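Local atomic coordinates of possible thiol-disulfide isomerase (Cytophaga hutchinsonii, PDB entry 3HCZ), a protein that probably catalyses thiol-disulfide exchange through a thioredoxin-like domain, although its precise function has not been established. Residues A[14-19]-A[99-104]; A[33-38]-A[65-70]; A[40-45]-A[71-76]; A[52-57]-A[89-94]. All coordinates share one frame; numbering follows the deposited sequence.

How the contacts relate
Contact 2 pairs strands 33-38 and 65-70 in the middle of a thioredoxin-like sheet, and the other three are arranged around it. Contact 4, about 8 Å away between centres, packs helix 49-60 on the residues leading into the edge strand; strands 65-71 and 92-95 connect through Ala69 N and Leu92 O, 2.8 Å apart. Contact 3, its centre about 16 Å from that of contact 2, joins the loops that follow those two strands and carries the start of the Cys-Gly-His-Cys motif, the probable redox site. Contact 1 lies on the sheet face bearing Leu36, Phe38, Tyr68 and Ala70. It meets contact 3 where Arg74 NH2 is hydrogen-bonded to Thr101 O, 2.8 Å apart.

Contact 1 (A[14-19]-A[99-104]); sequences LYMTDT and NHTDFK
Met16, present as selenomethionine, and Phe103 meet tip to tip, with methyl CE of Met16 lying near the ring plane at its edge, 3.8 Å from Phe103 CZ. The selenium of Met16 stands 5.3 Å from the centroid of the Phe103 ring and 79° off its normal, so this Met-aromatic contact is made at the rim. A bend at chi3 (68°) brings CE to that edge. Apolar packing continues through Thr101, whose CG2 is 3.5 Å from Leu14 CD2, closer than carbons usually pack; the two side chains cross at about a right angle. Thr101 CG2 also rests over one face of the Phe103 ring, offset toward its rim.

The polar link between the segments runs through a water. It accepts from Tyr15 N at 2.6 Å and shares a hydrogen bond with Thr101 OG1 at 2.7 Å, while its bond to His100 O is weak. The edge of the imidazole comes close to a carbonyl, with His100 CD2 lying 3.5 Å from Tyr15 O, and His100 NE2 is hydrogen-bonded to Tyr23 OH.

In the fold, Leu14 packs on Leu36 and Phe38 of strand 33-39 and Met16 on Tyr68 and Ala70 of strand 65-71. Leu14 and Met16 thus lie on one face of the central sheet, and the backbone of Thr17 bonds to Arg95 of edge strand 92-95, with helix 103-107 starting alongside.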
# COMPACT_ATOMS: atom_id res chain seq x y z
N LEU A 14 0.49 1.72 -10.91
CA LEU A 14 1.64 2.51 -10.40
C LEU A 14 2.91 1.89 -11.00
O LEU A 14 3.11 0.68 -10.93
CB LEU A 14 1.70 2.44 -8.87
CG LEU A 14 0.53 3.18 -8.21
CD1 LEU A 14 0.42 2.77 -6.73
CD2 LEU A 14 0.82 4.65 -8.28
N TYR A 15 3.75 2.73 -11.58
CA TYR A 15 4.96 2.26 -12.26
C TYR A 15 6.16 2.60 -11.39
O TYR A 15 7.11 3.26 -11.83
CB TYR A 15 5.06 2.91 -13.66
CG TYR A 15 3.90 2.58 -14.58
CD1 TYR A 15 3.96 1.48 -15.43
CD2 TYR A 15 2.76 3.38 -14.61
CE1 TYR A 15 2.89 1.16 -16.29
CE2 TYR A 15 1.67 3.05 -15.45
CZ TYR A 15 1.76 1.96 -16.30
OH TYR A 15 0.73 1.67 -17.15
N MSE A 16 6.12 2.14 -10.14
CA MSE A 16 7.12 2.53 -9.14
C MSE A 16 8.24 1.50 -9.07
O MSE A 16 8.18 0.44 -9.72
CB MSE A 16 6.46 2.80 -7.77
CG MSE A 16 5.45 3.96 -7.90
SE MSE A 16 4.36 4.22 -6.31
CE MSE A 16 5.80 4.84 -5.08
N THR A 17 9.29 1.83 -8.31
CA THR A 17 10.48 1.00 -8.31
C THR A 17 10.80 0.54 -6.89
O THR A 17 10.55 1.27 -5.93
CB THR A 17 11.70 1.75 -8.89
OG1 THR A 17 11.86 3.01 -8.23
CG2 THR A 17 11.50 2.03 -10.40
N ASP A 18 11.40 -0.64 -6.77
CA ASP A 18 11.72 -1.21 -5.44
C ASP A 18 13.02 -0.60 -4.87
O ASP A 18 13.54 0.37 -5.44
CB ASP A 18 11.73 -2.76 -5.50
CG ASP A 18 12.88 -3.33 -6.32
OD1 ASP A 18 13.88 -2.60 -6.59
OD2 ASP A 18 12.82 -4.55 -6.70
N THR A 19 13.51 -1.13 -3.76
CA THR A 19 14.68 -0.55 -3.06
C THR A 19 15.97 -0.71 -3.86
O THR A 19 16.99 -0.11 -3.52
CB THR A 19 14.85 -1.14 -1.64
OG1 THR A 19 14.90 -2.58 -1.71
CG2 THR A 19 13.67 -0.74 -0.75
N ASN A 99 9.67 8.79 -11.75
CA ASN A 99 8.76 9.89 -12.00
C ASN A 99 7.57 9.58 -12.91
O ASN A 99 7.40 10.20 -13.98
CB ASN A 99 9.55 11.03 -12.64
CG ASN A 99 10.71 11.39 -11.82
OD1 ASN A 99 11.85 11.00 -12.13
ND2 ASN A 99 10.45 12.06 -10.70
N HIS A 100 6.76 8.61 -12.51
CA HIS A 100 5.60 8.25 -13.30
C HIS A 100 4.32 8.53 -12.54
O HIS A 100 3.24 8.29 -13.05
CB HIS A 100 5.66 6.78 -13.69
CG HIS A 100 6.83 6.45 -14.56
ND1 HIS A 100 7.10 7.13 -15.73
CD2 HIS A 100 7.82 5.54 -14.42
CE1 HIS A 100 8.21 6.65 -16.27
NE2 HIS A 100 8.65 5.67 -15.51
N THR A 101 4.44 9.01 -11.31
CA THR A 101 3.25 9.06 -10.48
C THR A 101 2.98 10.42 -9.93
O THR A 101 3.81 11.06 -9.27
CB THR A 101 3.28 8.09 -9.28
OG1 THR A 101 3.85 6.81 -9.66
CG2 THR A 101 1.88 7.95 -8.67
N ASP A 102 1.79 10.88 -10.20
CA ASP A 102 1.36 12.13 -9.68
C ASP A 102 0.45 11.82 -8.49
O ASP A 102 -0.70 11.46 -8.72
CB ASP A 102 0.54 12.78 -10.79
CG ASP A 102 0.26 14.22 -10.50
OD1 ASP A 102 0.15 15.00 -11.49
OD2 ASP A 102 0.15 14.56 -9.30
N PHE A 103 0.94 11.90 -7.23
CA PHE A 103 0.16 11.32 -6.11
C PHE A 103 -1.11 12.11 -5.82
O PHE A 103 -2.14 11.55 -5.39
CB PHE A 103 0.99 11.14 -4.84
CG PHE A 103 2.10 10.13 -4.99
CD1 PHE A 103 1.84 8.79 -4.95
CD2 PHE A 103 3.41 10.56 -5.15
CE1 PHE A 103 2.84 7.83 -5.10
CE2 PHE A 103 4.43 9.62 -5.30
CZ PHE A 103 4.16 8.26 -5.26
N LYS A 104 -1.05 13.40 -6.07
CA LYS A 104 -2.22 14.26 -5.94
C LYS A 104 -3.26 14.10 -7.03
O LYS A 104 -4.43 13.89 -6.72
CB LYS A 104 -1.81 15.71 -5.84
CG LYS A 104 -1.90 16.23 -4.42
CD LYS A 104 -0.53 16.30 -3.80
CE LYS A 104 -0.36 17.69 -3.23
NZ LYS A 104 1.00 17.80 -2.69
O HOH W 1 3.04 5.26 -11.73

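Contact 2 (A[33-38]-A[65-70]); sequences YTILFF and IQVYAA
Phe37 N donates to Tyr68 O at 2.9 Å with an N-H...O angle of 173°, the straightest of five backbone hydrogen bonds that join the strands. Ile35 N likewise donates to Gln66 O, at 2.8 Å. In the return direction Gln66 N, Tyr68 N and Ala70 N donate to the carbonyls of Tyr33, Ile35 and Phe37, the last of these bonds, Ala70 N to Phe37 O, measuring 2.7 Å. Ile35 and Phe37 therefore each bond through both N and O to the residues flanking their partner, as in parallel pairing, while Tyr33 contributes its carbonyl. Between these bonds lie CA-H...O contacts, such as Phe38 CA to Ala70 O at 3.2 Å. Gln66 adds a local bond: its OE1 accepts from Val67 N in the carbonyl plane, on a lone pair.

Packing divides between the two faces. On the face of Tyr33, Phe37, Ile65 and Val67, Phe37 CB touches Val67 CG1 at 3.9 Å, and Ile65 CG1 lies at the edge of the Tyr33 ring. On the other face Leu36 and Tyr68 lie side by side, pointing the same way, with Leu36 CD1 3.7 Å from Tyr68 CD2. Farther along, Ala70 CB meets the Phe38 ring, 3.6 Å from Phe38 CD1. The hydroxyl of Tyr68 is bonded to Arg24 O.

The strands, whose axes run 21° apart in direction, are joined by helix 49-60 in a beta-alpha-beta crossover, the N-terminal beta-alpha-beta motif of the thioredoxin fold.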
# COMPACT_ATOMS: atom_id res chain seq x y z
N TYR A 33 -4.87 -10.51 -1.93
CA TYR A 33 -5.25 -9.11 -1.59
C TYR A 33 -3.97 -8.32 -1.63
O TYR A 33 -2.93 -8.84 -1.19
CB TYR A 33 -5.76 -8.93 -0.16
CG TYR A 33 -7.03 -9.66 0.07
CD1 TYR A 33 -8.23 -9.22 -0.50
CD2 TYR A 33 -7.04 -10.83 0.82
CE1 TYR A 33 -9.45 -9.97 -0.31
CE2 TYR A 33 -8.24 -11.56 1.02
CZ TYR A 33 -9.42 -11.11 0.46
OH TYR A 33 -10.59 -11.84 0.66
N THR A 34 -4.05 -7.11 -2.17
CA THR A 34 -2.94 -6.16 -2.10
C THR A 34 -3.38 -4.96 -1.27
O THR A 34 -4.41 -4.33 -1.56
CB THR A 34 -2.47 -5.63 -3.49
OG1 THR A 34 -2.10 -6.74 -4.30
CG2 THR A 34 -1.24 -4.62 -3.35
N ILE A 35 -2.60 -4.65 -0.23
CA ILE A 35 -2.81 -3.45 0.55
C ILE A 35 -1.97 -2.34 -0.12
O ILE A 35 -0.73 -2.44 -0.15
CB ILE A 35 -2.37 -3.66 2.03
CG1 ILE A 35 -2.95 -4.97 2.61
CG2 ILE A 35 -2.74 -2.45 2.89
CD1 ILE A 35 -4.45 -5.12 2.45
N LEU A 36 -2.63 -1.34 -0.65
CA LEU A 36 -1.95 -0.26 -1.23
C LEU A 36 -1.73 0.77 -0.11
O LEU A 36 -2.69 1.31 0.43
CB LEU A 36 -2.75 0.27 -2.43
CG LEU A 36 -2.23 1.52 -3.11
CD1 LEU A 36 -0.70 1.40 -3.51
CD2 LEU A 36 -3.12 1.68 -4.36
N PHE A 37 -0.47 1.04 0.23
CA PHE A 37 -0.18 1.91 1.41
C PHE A 37 0.75 3.08 1.10
O PHE A 37 1.95 2.89 0.91
CB PHE A 37 0.37 1.02 2.54
CG PHE A 37 0.59 1.72 3.83
CD1 PHE A 37 -0.50 2.17 4.60
CD2 PHE A 37 1.89 1.95 4.29
CE1 PHE A 37 -0.27 2.83 5.85
CE2 PHE A 37 2.11 2.61 5.51
CZ PHE A 37 1.03 3.04 6.29
N PHE A 38 0.21 4.30 1.10
CA PHE A 38 1.01 5.48 0.77
C PHE A 38 1.49 6.11 2.06
O PHE A 38 0.69 6.36 2.98
CB PHE A 38 0.21 6.52 -0.05
CG PHE A 38 -0.31 6.01 -1.36
CD1 PHE A 38 0.46 6.14 -2.54
CD2 PHE A 38 -1.59 5.42 -1.45
CE1 PHE A 38 -0.00 5.65 -3.79
CE2 PHE A 38 -2.09 4.94 -2.70
CZ PHE A 38 -1.30 5.04 -3.87
N ILE A 65 -1.42 -12.10 1.15
CA ILE A 65 -1.56 -10.62 1.19
C ILE A 65 -0.22 -9.97 1.01
O ILE A 65 0.73 -10.31 1.72
CB ILE A 65 -2.19 -10.18 2.52
CG1 ILE A 65 -3.53 -10.87 2.69
CG2 ILE A 65 -2.30 -8.68 2.59
CD1 ILE A 65 -4.10 -10.82 4.09
N GLN A 66 -0.10 -9.10 0.01
CA GLN A 66 1.11 -8.28 -0.13
C GLN A 66 0.77 -6.82 0.25
O GLN A 66 -0.38 -6.37 0.05
CB GLN A 66 1.69 -8.38 -1.57
CG GLN A 66 2.96 -7.51 -1.83
CD GLN A 66 4.09 -7.88 -0.91
OE1 GLN A 66 4.14 -7.43 0.23
NE2 GLN A 66 5.00 -8.75 -1.39
N VAL A 67 1.75 -6.09 0.78
CA VAL A 67 1.62 -4.63 0.92
C VAL A 67 2.52 -3.96 -0.14
O VAL A 67 3.73 -4.24 -0.21
CB VAL A 67 2.02 -4.11 2.32
CG1 VAL A 67 1.93 -2.56 2.38
CG2 VAL A 67 1.16 -4.77 3.44
N TYR A 68 1.88 -3.14 -0.97
CA TYR A 68 2.57 -2.32 -1.96
C TYR A 68 2.77 -1.03 -1.19
O TYR A 68 1.85 -0.16 -1.14
CB TYR A 68 1.67 -2.16 -3.20
CG TYR A 68 2.42 -1.63 -4.42
CD1 TYR A 68 3.11 -2.50 -5.27
CD2 TYR A 68 2.36 -0.28 -4.75
CE1 TYR A 68 3.78 -2.02 -6.41
CE2 TYR A 68 3.03 0.22 -5.91
CZ TYR A 68 3.73 -0.66 -6.71
OH TYR A 68 4.39 -0.15 -7.83
N ALA A 69 3.94 -0.93 -0.53
CA ALA A 69 4.18 0.16 0.39
C ALA A 69 4.79 1.30 -0.44
O ALA A 69 5.99 1.30 -0.74
CB ALA A 69 5.10 -0.23 1.56
N ALA A 70 3.92 2.21 -0.86
CA ALA A 70 4.26 3.26 -1.85
C ALA A 70 4.73 4.52 -1.10
O ALA A 70 3.93 5.34 -0.64
CB ALA A 70 3.03 3.57 -2.72

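Contact 3 (A[40-45]-A[71-76]); sequences DSQCGH and NIERKD. With SO4 (sulfate ion), chain C.
Asp40 and Asn71 bring the two segments closest in backbone, their CA atoms 5.6 Å apart, Asp40 just past the end of strand 33-39, Asn71 the last residue of the neighbouring parallel strand 65-71. Residues 41-43 form a 3-10 turn in which Cys43 N donates to Asp40 O. This turn opens the Cys-Gly-His-Cys sequence of thioredoxin-like oxidoreductases, the probable redox site. Both segments start with an Asx turn: Asp40 OD1 accepts from Gln42 N at 2.9 Å, and Asn71 OD1 accepts from Glu73 N.

Across the contact Glu73 OE2 is gripped by three donors. Ser41 OG donates to Glu73 OE2 at 2.7 Å on the syn side. Ser41 N reaches the same OE2 at 2.9 Å from above the carboxylate plane, 51° out of it. With OG between the backbone N and carbonyl carbon (chi1 78°), Ser41 offers both its donors to one atom. Gln42 NE2 in turn donates to Ser41 OG within its amide plane. Asp40 OD1 comes within 3.5 Å of Glu73 OE2, a like-charge approach that the surrounding donors plausibly offset. Beside this polar group, Asp40 CB packs on Ile72 CG1 at 3.9 Å. Asp76 N donates to sulfate O3 at 2.7 Å; the ion probably comes from the crystallisation liquor. The third donor is Asn71 ND2, which meets Glu73 OE2 on its anti side at 2.9 Å, N-H...O angle 168°.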
# COMPACT_ATOMS: atom_id res chain seq x y z
N ASP A 40 5.11 8.37 4.14
CA ASP A 40 6.19 9.34 4.01
C ASP A 40 7.04 9.23 5.27
O ASP A 40 6.53 9.36 6.38
CB ASP A 40 5.57 10.75 3.86
CG ASP A 40 6.58 11.85 3.64
OD1 ASP A 40 7.81 11.67 3.78
OD2 ASP A 40 6.11 12.97 3.36
N SER A 41 8.34 8.98 5.10
CA SER A 41 9.22 8.87 6.27
C SER A 41 9.32 10.20 7.02
O SER A 41 9.55 10.24 8.24
CB SER A 41 10.62 8.38 5.86
OG SER A 41 11.37 9.45 5.28
N GLN A 42 9.08 11.30 6.31
CA GLN A 42 9.16 12.61 6.95
C GLN A 42 8.01 12.90 7.89
O GLN A 42 7.98 13.95 8.51
CB GLN A 42 9.33 13.70 5.91
CG GLN A 42 10.60 13.48 5.08
CD GLN A 42 11.82 13.26 5.97
OE1 GLN A 42 12.37 14.21 6.48
NE2 GLN A 42 12.24 12.00 6.15
N CYS A 43 7.09 11.97 8.03
CA CYS A 43 6.04 12.09 9.05
C CYS A 43 6.58 11.79 10.42
O CYS A 43 5.90 12.06 11.41
CB CYS A 43 4.90 11.13 8.79
SG CYS A 43 3.90 11.64 7.44
N GLY A 44 7.78 11.23 10.49
CA GLY A 44 8.53 11.09 11.74
C GLY A 44 9.06 9.68 11.88
O GLY A 44 8.43 8.72 11.40
N HIS A 45 10.20 9.55 12.54
CA HIS A 45 10.84 8.26 12.81
C HIS A 45 9.92 7.32 13.64
O HIS A 45 9.94 6.10 13.45
CB HIS A 45 12.20 8.50 13.49
CG HIS A 45 12.88 7.24 13.95
ND1 HIS A 45 13.38 6.29 13.07
CD2 HIS A 45 13.14 6.78 15.20
CE1 HIS A 45 13.92 5.30 13.76
NE2 HIS A 45 13.78 5.57 15.05
N ASN A 71 6.05 4.64 -0.95
CA ASN A 71 6.59 5.81 -0.34
C ASN A 71 6.49 6.99 -1.33
O ASN A 71 6.82 6.82 -2.51
CB ASN A 71 8.01 5.54 0.11
CG ASN A 71 8.67 6.76 0.65
OD1 ASN A 71 9.20 7.58 -0.11
ND2 ASN A 71 8.66 6.90 1.98
N ILE A 72 5.98 8.14 -0.87
CA ILE A 72 5.69 9.28 -1.76
C ILE A 72 6.85 10.26 -1.95
O ILE A 72 6.66 11.33 -2.55
CB ILE A 72 4.39 10.00 -1.34
CG1 ILE A 72 4.54 10.66 0.06
CG2 ILE A 72 3.24 9.01 -1.36
CD1 ILE A 72 3.55 11.78 0.32
N GLU A 73 8.05 9.93 -1.48
CA GLU A 73 9.12 10.95 -1.39
C GLU A 73 9.86 11.03 -2.70
O GLU A 73 9.80 10.09 -3.49
CB GLU A 73 10.11 10.60 -0.28
CG GLU A 73 9.47 10.62 1.12
CD GLU A 73 10.45 10.24 2.21
OE1 GLU A 73 11.48 10.94 2.39
OE2 GLU A 73 10.20 9.23 2.89
N ARG A 74 10.59 12.12 -2.92
CA ARG A 74 11.28 12.33 -4.20
C ARG A 74 12.78 12.11 -4.14
O ARG A 74 13.49 12.47 -5.08
CB ARG A 74 10.93 13.74 -4.76
CG ARG A 74 9.43 13.92 -5.03
CD ARG A 74 8.99 12.95 -6.17
NE ARG A 74 7.55 13.01 -6.45
CZ ARG A 74 6.94 12.16 -7.29
NH1 ARG A 74 7.67 11.27 -7.97
NH2 ARG A 74 5.63 12.24 -7.50
N LYS A 75 13.25 11.58 -3.01
CA LYS A 75 14.66 11.18 -2.82
C LYS A 75 14.69 9.81 -2.12
O LYS A 75 13.73 9.44 -1.43
CB LYS A 75 15.42 12.17 -1.95
CG LYS A 75 15.46 13.57 -2.50
CD LYS A 75 16.18 14.53 -1.56
CE LYS A 75 16.06 15.96 -2.08
NZ LYS A 75 17.19 16.83 -1.60
N ASP A 76 15.77 9.06 -2.31
CA ASP A 76 15.91 7.75 -1.69
C ASP A 76 16.33 7.76 -0.20
O ASP A 76 15.99 6.85 0.55
CB ASP A 76 16.99 6.94 -2.43
CG ASP A 76 16.58 6.56 -3.82
OD1 ASP A 76 15.45 6.11 -4.02
OD2 ASP A 76 17.42 6.74 -4.73
S SO4 C . 18.86 10.72 -2.64
O1 SO4 C . 18.48 10.68 -1.23
O2 SO4 C . 19.97 9.80 -2.85
O3 SO4 C . 17.77 10.35 -3.55
O4 SO4 C . 19.29 12.08 -2.96

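Contact 4 (A[52-57]-A[89-94]); sequences KLYDWW and GGWLNV
Trp91, which packs against Leu53, Tyr54 and Trp57, donates its NE1-H to Asn93 OD1 at 2.8 Å; the acceptor lies near the indole plane, and the bond helps fix the ring's rotation. Across the contact, Gly90 N makes a weak bond to Tyr54 OH, 3.0 Å long and bent to 130°. The hydroxyl also comes 3.2 Å from Gly90 CA.

The aromatic packing is edge-to-face twice over. Tyr54 turns its edge to the indole, planes at 73°, with Tyr54 CD1 over the ring face and 3.5 Å from Trp91 CD2. Trp91 in turn presents its edge to the face of Trp57, and its CB lies over the Trp57 six-membered ring, 3.6 Å from the centroid, as a CH-pi contact. The first torsion of Trp91 sets CG between backbone N and carbonyl carbon (chi1 61°). At its six-membered ring, Leu53 CG touches Trp91 CZ3 at 3.8 Å.

Trp57 NE1 is hydrogen-bonded to Ile65 O, and Trp91 also packs on Val67 and Ala69. Trp57 and Trp91 thus lie between helix 49-60 and strand 65-71, with Tyr54 toward the loop at Ile88, just ahead of edge strand 92-95.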
# COMPACT_ATOMS: atom_id res chain seq x y z
N LYS A 52 3.09 -0.72 12.58
CA LYS A 52 1.99 -1.55 13.02
C LYS A 52 1.36 -2.34 11.87
O LYS A 52 0.95 -3.48 12.06
CB LYS A 52 0.94 -0.71 13.73
CG LYS A 52 1.36 -0.36 15.16
CD LYS A 52 0.32 0.51 15.86
CE LYS A 52 0.62 0.69 17.34
NZ LYS A 52 0.34 -0.55 18.12
N LEU A 53 1.26 -1.72 10.70
CA LEU A 53 0.79 -2.42 9.50
C LEU A 53 1.80 -3.53 9.18
O LEU A 53 1.42 -4.62 8.75
CB LEU A 53 0.65 -1.47 8.30
CG LEU A 53 0.12 -2.14 7.02
CD1 LEU A 53 -1.29 -2.77 7.23
CD2 LEU A 53 0.13 -1.18 5.83
N TYR A 54 3.08 -3.24 9.39
CA TYR A 54 4.12 -4.26 9.10
C TYR A 54 3.93 -5.46 10.02
O TYR A 54 3.96 -6.59 9.55
CB TYR A 54 5.53 -3.69 9.17
CG TYR A 54 6.58 -4.64 8.61
CD1 TYR A 54 6.85 -4.66 7.24
CD2 TYR A 54 7.26 -5.52 9.44
CE1 TYR A 54 7.82 -5.56 6.71
CE2 TYR A 54 8.22 -6.39 8.94
CZ TYR A 54 8.49 -6.40 7.55
OH TYR A 54 9.43 -7.25 7.04
N ASP A 55 3.71 -5.20 11.32
CA ASP A 55 3.47 -6.26 12.27
C ASP A 55 2.24 -7.06 11.87
O ASP A 55 2.26 -8.28 11.94
CB ASP A 55 3.23 -5.71 13.67
CG ASP A 55 4.46 -5.08 14.26
OD1 ASP A 55 5.61 -5.41 13.88
OD2 ASP A 55 4.25 -4.25 15.17
N TRP A 56 1.17 -6.36 11.50
CA TRP A 56 -0.07 -7.00 11.01
C TRP A 56 0.22 -7.89 9.78
O TRP A 56 -0.26 -9.01 9.70
CB TRP A 56 -1.16 -5.95 10.72
CG TRP A 56 -2.40 -6.57 10.10
CD1 TRP A 56 -3.53 -7.00 10.76
CD2 TRP A 56 -2.63 -6.84 8.71
NE1 TRP A 56 -4.44 -7.53 9.86
CE2 TRP A 56 -3.91 -7.45 8.60
CE3 TRP A 56 -1.86 -6.65 7.54
CZ2 TRP A 56 -4.45 -7.84 7.37
CZ3 TRP A 56 -2.40 -7.05 6.31
CH2 TRP A 56 -3.69 -7.65 6.24
N TRP A 57 0.99 -7.35 8.83
CA TRP A 57 1.34 -8.04 7.61
C TRP A 57 2.14 -9.32 7.90
O TRP A 57 1.89 -10.38 7.30
CB TRP A 57 2.12 -7.11 6.67
CG TRP A 57 2.61 -7.81 5.44
CD1 TRP A 57 1.85 -8.23 4.37
CD2 TRP A 57 3.96 -8.17 5.15
NE1 TRP A 57 2.67 -8.88 3.44
CE2 TRP A 57 3.96 -8.82 3.88
CE3 TRP A 57 5.18 -7.99 5.81
CZ2 TRP A 57 5.14 -9.30 3.29
CZ3 TRP A 57 6.34 -8.51 5.25
CH2 TRP A 57 6.31 -9.14 3.99
N GLY A 89 11.77 -4.12 5.74
CA GLY A 89 12.20 -4.45 4.38
C GLY A 89 11.51 -5.64 3.71
O GLY A 89 11.71 -5.85 2.50
N GLY A 90 10.70 -6.41 4.46
CA GLY A 90 10.20 -7.69 3.93
C GLY A 90 9.10 -7.56 2.88
O GLY A 90 8.97 -8.42 1.98
N TRP A 91 8.28 -6.51 2.99
CA TRP A 91 7.18 -6.34 2.05
C TRP A 91 7.60 -5.59 0.80
O TRP A 91 8.79 -5.30 0.64
CB TRP A 91 5.97 -5.67 2.71
CG TRP A 91 6.16 -4.28 3.28
CD1 TRP A 91 7.10 -3.32 2.93
CD2 TRP A 91 5.30 -3.66 4.24
NE1 TRP A 91 6.87 -2.15 3.66
CE2 TRP A 91 5.78 -2.34 4.47
CE3 TRP A 91 4.19 -4.11 4.97
CZ2 TRP A 91 5.16 -1.47 5.39
CZ3 TRP A 91 3.57 -3.24 5.87
CH2 TRP A 91 4.06 -1.94 6.07
N LEU A 92 6.65 -5.24 -0.07
CA LEU A 92 7.02 -4.53 -1.32
C LEU A 92 7.17 -3.01 -1.17
O LEU A 92 6.26 -2.23 -1.51
CB LEU A 92 6.11 -4.91 -2.49
CG LEU A 92 6.45 -4.33 -3.87
CD1 LEU A 92 7.98 -4.44 -4.17
CD2 LEU A 92 5.63 -5.10 -4.93
N ASN A 93 8.32 -2.58 -0.62
CA ASN A 93 8.64 -1.16 -0.58
C ASN A 93 8.97 -0.63 -1.97
O ASN A 93 9.87 -1.16 -2.65
CB ASN A 93 9.85 -0.91 0.31
CG ASN A 93 9.53 -1.15 1.77
OD1 ASN A 93 8.71 -0.44 2.35
ND2 ASN A 93 10.20 -2.15 2.39
N VAL A 94 8.24 0.39 -2.39
CA VAL A 94 8.51 1.07 -3.64
C VAL A 94 8.53 2.60 -3.46
O VAL A 94 8.00 3.13 -2.46
CB VAL A 94 7.51 0.69 -4.79
CG1 VAL A 94 7.66 -0.79 -5.18
CG2 VAL A 94 6.03 0.99 -4.41